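Local coordinates for protein aspartate-semialdehyde dehydrogenase (PDB 3HSK) that catalyses the NADPH-dependent reductive dephosphorylation of 4-phospho-L-aspartate to its semialdehyde, the second step in making the aspartate-family amino acids in Candida albicans, at residues Val137-Glu143 against Val178-Lys182; Tyr336-Arg342 against Met353-His358. All coordinates share one frame; numbering follows the deposited sequence.

Interaction 1 (Val137-Glu143 against Val178-Lys182); sequences VPIVNPE and VAPLK
V140 packs against A179 of helix 172-188 from the loop that leaves strand 135-136, an end strand of the parallel sheet of the Rossmann-like NAD-binding domain, and runs on to helix 146-157. The tight part is apolar and buried. V140 CG2 sits 3.6 Å from A179 CA, on the helix backbone itself, while V140 CG1 lies 4.0 Å from K182 CB. V178 CG2 is shared by two valines: V137 CG2 comes within 3.9 Å of it, and V140 meets the same methyl with its side chain roughly at right angles to that of V178. I139 reaches in with its far end, CD1 lying 4.0 Å from A179 CB. The turn behind these side chains is held by V137 O, which accepts from both V140 N and N141 N, and by N141 OD1, which takes V137 N in its carbonyl plane. N141 ND2 hydrogen-bonds to L135 O, and I238 of helix 227-238 covers V137, V140 and N141. The other margin is polar and partly exposed. K182 leaves the helix with CG anti to the backbone N (chi1 -174°), bends once at chi2 and then runs extended past V140 O, which lies 3.3 Å from K182 CE. E143 comes from the opposite direction, and the salt bridge closes with K182 NZ 2.9 Å from E143 OE2, approached almost head-on down the carboxylate C-O bond.

Interaction 2 (Tyr336-Arg342 against Met353-His358); sequences YGVSVGR and MVVLSH
The imidazole of H358 stands beside the backbone of G337 and V338, with G337 C and V338 N near the ring plane at its edge; Y336 O approaches the ring obliquely, 3.5 Å from H358 CG. The ring of Y336 stacks with that of H316. The chi1 of -64° sets H358 CG beside the backbone N and opposite the carbonyl carbon, swinging the imidazole toward 336-342. H358 NE2 hydrogen-bonds to D329 O, and S339 OG to D333 OD2. H358 N donates to G337 O at 3.1 Å, tilted 26° from the carbonyl plane. From here the segments run as the two strands of an antiparallel beta hairpin in the mixed sheet of the dimerisation domain. S339 and L356 form a hydrogen-bonded pair, L356 N to S339 O being 2.7 Å and almost straight (175°); G341 and V354 form the next. Between them lies the non-hydrogen-bonded pair V340 and V355, whose side chains point the same way, with CG2 to CG2 4.2 Å. On that face V338 CG1 also touches V355 CG1 at 3.7 Å. M353 SD rests 3.8 Å from V340 CG1. R342, at the far end, reaches the second subunit, where its NH2 forms a salt bridge with E228 of that chain.

In the fold
Interaction 1 closes before interaction 2 opens along the chain, and their centres lie about 14 Å apart. They meet mainly through helix 172-188, and directly where I139 CD1 reaches G337 CA. The helix touches both the loop 137-143 and the hairpin of strands 338-345 and 351-357: A179 CB lies 3.7 Å from V338 CG1 as well as meeting the loop, while P180 packs on V340 and V355. It thus joins the loop that follows the end strand of the parallel sheet to the mixed sheet of the dimerisation domain. Its first residue, C172, is the predicted acyl-thioester nucleophile, and S357 of interaction 2 lies close to both C172 and H272, the predicted proton acceptor.

Interaction 1 (Val137-Glu143 against Val178-Lys182)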
loop_
_atom_site.group_PDB
_atom_site.type_symbol
_atom_site.label_atom_id
_atom_site.label_comp_id
_atom_site.label_asym_id
_atom_site.label_seq_id
_atom_site.Cartn_x
_atom_site.Cartn_y
_atom_site.Cartn_z
ATOM N N VAL A 137 20.453 11.255 3.328
ATOM C CA VAL A 137 20.184 10.000 4.012
ATOM C C VAL A 137 21.577 9.391 4.156
ATOM O O VAL A 137 22.139 8.904 3.169
ATOM C CB VAL A 137 19.269 9.081 3.169
ATOM C CG1 VAL A 137 19.117 7.699 3.808
ATOM C CG2 VAL A 137 17.913 9.727 2.944
ATOM N N PRO A 138 22.161 9.459 5.368
ATOM C CA PRO A 138 23.591 9.163 5.579
ATOM C C PRO A 138 24.074 7.764 5.192
ATOM O O PRO A 138 25.278 7.573 5.024
ATOM C CB PRO A 138 23.795 9.421 7.077
ATOM C CG PRO A 138 22.437 9.352 7.673
ATOM C CD PRO A 138 21.501 9.862 6.625
ATOM N N ILE A 139 23.157 6.807 5.049
ATOM C CA ILE A 139 23.515 5.457 4.613
ATOM C C ILE A 139 23.412 5.321 3.090
ATOM O O ILE A 139 23.660 4.249 2.530
ATOM C CB ILE A 139 22.655 4.352 5.322
ATOM C CG1 ILE A 139 21.185 4.414 4.885
ATOM C CG2 ILE A 139 22.777 4.459 6.840
ATOM C CD1 ILE A 139 20.412 3.110 5.095
ATOM N N VAL A 140 23.060 6.421 2.432
ATOM C CA VAL A 140 22.811 6.424 0.992
ATOM C C VAL A 140 23.702 7.419 0.229
ATOM O O VAL A 140 24.468 7.012 -0.647
ATOM C CB VAL A 140 21.306 6.657 0.688
ATOM C CG1 VAL A 140 21.090 7.093 -0.748
ATOM C CG2 VAL A 140 20.519 5.392 0.982
ATOM N N ASN A 141 23.607 8.707 0.559
ATOM C CA ASN A 141 24.356 9.744 -0.152
ATOM C C ASN A 141 25.263 10.605 0.743
ATOM O O ASN A 141 25.197 11.836 0.679
ATOM C CB ASN A 141 23.404 10.642 -0.949
ATOM C CG ASN A 141 22.501 11.476 -0.054
ATOM O OD1 ASN A 141 22.169 11.063 1.060
ATOM N ND2 ASN A 141 22.102 12.659 -0.537
ATOM N N PRO A 142 26.134 9.969 1.554
ATOM C CA PRO A 142 27.047 10.764 2.379
ATOM C C PRO A 142 28.001 11.644 1.557
ATOM O O PRO A 142 28.575 12.599 2.097
ATOM C CB PRO A 142 27.836 9.700 3.159
ATOM C CG PRO A 142 27.697 8.454 2.371
ATOM C CD PRO A 142 26.344 8.523 1.752
ATOM N N GLU A 143 28.145 11.333 0.265
ATOM C CA GLU A 143 29.077 12.043 -0.613
ATOM C C GLU A 143 28.583 13.451 -0.936
ATOM O O GLU A 143 29.363 14.331 -1.295
ATOM C CB GLU A 143 29.352 11.247 -1.904
ATOM C CG GLU A 143 28.109 10.931 -2.759
ATOM C CD GLU A 143 27.419 9.631 -2.357
ATOM O OE1 GLU A 143 27.670 9.124 -1.241
ATOM O OE2 GLU A 143 26.622 9.111 -3.169
ATOM N N VAL A 178 14.874 5.191 -0.645
ATOM C CA VAL A 178 16.185 5.270 -1.313
ATOM C C VAL A 178 17.208 4.253 -0.808
ATOM O O VAL A 178 18.132 3.880 -1.544
ATOM C CB VAL A 178 16.796 6.710 -1.275
ATOM C CG1 VAL A 178 15.895 7.699 -2.004
ATOM C CG2 VAL A 178 17.076 7.168 0.153
ATOM N N ALA A 179 17.037 3.807 0.437
ATOM C CA ALA A 179 17.987 2.904 1.089
ATOM C C ALA A 179 18.389 1.685 0.257
ATOM O O ALA A 179 19.580 1.453 0.061
ATOM C CB ALA A 179 17.487 2.483 2.467
ATOM N N PRO A 180 17.412 0.883 -0.212
ATOM C CA PRO A 180 17.815 -0.213 -1.095
ATOM C C PRO A 180 18.242 0.228 -2.506
ATOM O O PRO A 180 18.952 -0.511 -3.190
ATOM C CB PRO A 180 16.557 -1.090 -1.152
ATOM C CG PRO A 180 15.436 -0.153 -0.929
ATOM C CD PRO A 180 15.957 0.869 0.045
ATOM N N LEU A 181 17.822 1.415 -2.933
ATOM C CA LEU A 181 18.106 1.880 -4.289
ATOM C C LEU A 181 19.593 2.169 -4.553
ATOM O O LEU A 181 20.055 2.007 -5.684
ATOM C CB LEU A 181 17.267 3.117 -4.641
ATOM C CG LEU A 181 15.733 3.086 -4.559
ATOM C CD1 LEU A 181 15.181 4.452 -4.922
ATOM C CD2 LEU A 181 15.094 1.997 -5.432
ATOM N N LYS A 182 20.328 2.590 -3.520
ATOM C CA LYS A 182 21.725 3.007 -3.686
ATOM C C LYS A 182 22.661 1.893 -4.176
ATOM O O LYS A 182 23.310 2.079 -5.210
ATOM C CB LYS A 182 22.285 3.688 -2.429
ATOM C CG LYS A 182 23.706 4.268 -2.605
ATOM C CD LYS A 182 23.733 5.395 -3.637
ATOM C CE LYS A 182 25.122 6.051 -3.737
ATOM N NZ LYS A 182 25.130 7.170 -4.732
#

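Interaction 2 (Tyr336-Arg342 against Met353-His358)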
loop_
_atom_site.group_PDB
_atom_site.type_symbol
_atom_site.label_atom_id
_atom_site.label_comp_id
_atom_site.label_asym_id
_atom_site.label_seq_id
_atom_site.Cartn_x
_atom_site.Cartn_y
_atom_site.Cartn_z
ATOM N N TYR A 336 19.598 -2.800 11.217
ATOM C CA TYR A 336 19.639 -2.499 9.790
ATOM C C TYR A 336 18.894 -1.205 9.460
ATOM O O TYR A 336 17.994 -0.797 10.189
ATOM C CB TYR A 336 19.027 -3.643 8.978
ATOM C CG TYR A 336 19.760 -4.964 9.067
ATOM C CD1 TYR A 336 19.428 -5.898 10.040
ATOM C CD2 TYR A 336 20.768 -5.290 8.160
ATOM C CE1 TYR A 336 20.086 -7.120 10.121
ATOM C CE2 TYR A 336 21.437 -6.517 8.232
ATOM C CZ TYR A 336 21.087 -7.423 9.218
ATOM O OH TYR A 336 21.734 -8.637 9.305
ATOM N N GLY A 337 19.266 -0.573 8.350
ATOM C CA GLY A 337 18.554 0.597 7.854
ATOM C C GLY A 337 17.148 0.210 7.445
ATOM O O GLY A 337 16.171 0.840 7.853
ATOM N N VAL A 338 17.064 -0.847 6.640
ATOM C CA VAL A 338 15.802 -1.383 6.153
ATOM C C VAL A 338 15.803 -2.916 6.159
ATOM O O VAL A 338 16.864 -3.553 6.087
ATOM C CB VAL A 338 15.471 -0.890 4.713
ATOM C CG1 VAL A 338 15.182 0.620 4.690
ATOM C CG2 VAL A 338 16.583 -1.264 3.715
ATOM N N SER A 339 14.615 -3.498 6.267
ATOM C CA SER A 339 14.412 -4.899 5.943
ATOM C C SER A 339 13.718 -4.908 4.603
ATOM O O SER A 339 12.829 -4.091 4.359
ATOM C CB SER A 339 13.530 -5.598 6.976
ATOM O OG SER A 339 14.123 -5.576 8.259
ATOM N N VAL A 340 14.134 -5.818 3.732
ATOM C CA VAL A 340 13.560 -5.920 2.408
ATOM C C VAL A 340 13.160 -7.371 2.142
ATOM O O VAL A 340 13.946 -8.293 2.374
ATOM C CB VAL A 340 14.539 -5.405 1.314
ATOM C CG1 VAL A 340 13.964 -5.628 -0.074
ATOM C CG2 VAL A 340 14.856 -3.925 1.518
ATOM N N GLY A 341 11.929 -7.565 1.669
ATOM C CA GLY A 341 11.421 -8.901 1.371
ATOM C C GLY A 341 10.665 -8.969 0.062
ATOM O O GLY A 341 10.437 -7.949 -0.593
ATOM N N ARG A 342 10.281 -10.187 -0.315
ATOM C CA ARG A 342 9.499 -10.437 -1.527
ATOM C C ARG A 342 10.091 -9.803 -2.795
ATOM O O ARG A 342 9.357 -9.377 -3.694
ATOM C CB ARG A 342 8.039 -10.006 -1.318
ATOM C CG ARG A 342 7.345 -10.658 -0.107
ATOM C CD ARG A 342 5.829 -10.442 -0.162
ATOM N NE ARG A 342 5.271 -11.097 -1.341
ATOM C CZ ARG A 342 4.260 -10.635 -2.066
ATOM N NH1 ARG A 342 3.651 -9.502 -1.733
ATOM N NH2 ARG A 342 3.863 -11.315 -3.138
ATOM N N MET A 353 9.326 -5.108 -4.568
ATOM C CA MET A 353 9.770 -5.594 -3.264
ATOM C C MET A 353 9.084 -4.807 -2.141
ATOM O O MET A 353 8.442 -3.786 -2.393
ATOM C CB MET A 353 11.296 -5.505 -3.132
ATOM C CG MET A 353 11.874 -4.091 -3.206
ATOM S SD MET A 353 13.661 -4.058 -3.474
ATOM C CE MET A 353 13.691 -4.556 -5.201
ATOM N N VAL A 354 9.233 -5.289 -0.914
ATOM C CA VAL A 354 8.587 -4.697 0.248
ATOM C C VAL A 354 9.674 -4.247 1.213
ATOM O O VAL A 354 10.566 -5.030 1.553
ATOM C CB VAL A 354 7.638 -5.716 0.948
ATOM C CG1 VAL A 354 6.932 -5.076 2.142
ATOM C CG2 VAL A 354 6.613 -6.261 -0.036
ATOM N N VAL A 355 9.588 -2.990 1.650
ATOM C CA VAL A 355 10.614 -2.376 2.491
ATOM C C VAL A 355 10.049 -1.997 3.857
ATOM O O VAL A 355 9.018 -1.325 3.954
ATOM C CB VAL A 355 11.202 -1.105 1.825
ATOM C CG1 VAL A 355 12.318 -0.513 2.664
ATOM C CG2 VAL A 355 11.706 -1.403 0.422
ATOM N N LEU A 356 10.732 -2.436 4.910
ATOM C CA LEU A 356 10.410 -2.031 6.271
ATOM C C LEU A 356 11.537 -1.160 6.781
ATOM O O LEU A 356 12.682 -1.606 6.892
ATOM C CB LEU A 356 10.232 -3.243 7.192
ATOM C CG LEU A 356 10.060 -2.993 8.698
ATOM C CD1 LEU A 356 8.777 -2.210 9.008
ATOM C CD2 LEU A 356 10.084 -4.310 9.468
ATOM N N SER A 357 11.204 0.088 7.076
ATOM C CA SER A 357 12.167 1.024 7.606
ATOM C C SER A 357 12.424 0.720 9.077
ATOM O O SER A 357 11.580 0.129 9.757
ATOM C CB SER A 357 11.657 2.446 7.431
ATOM O OG SER A 357 10.545 2.669 8.266
ATOM N N HIS A 358 13.605 1.102 9.551
ATOM C CA HIS A 358 13.936 1.015 10.968
ATOM C C HIS A 358 14.349 2.376 11.473
ATOM O O HIS A 358 15.372 2.928 11.049
ATOM C CB HIS A 358 15.020 -0.032 11.224
ATOM C CG HIS A 358 14.581 -1.417 10.881
ATOM N ND1 HIS A 358 14.877 -2.010 9.674
ATOM C CD2 HIS A 358 13.818 -2.303 11.560
ATOM C CE1 HIS A 358 14.335 -3.210 9.634
ATOM N NE2 HIS A 358 13.686 -3.412 10.765
#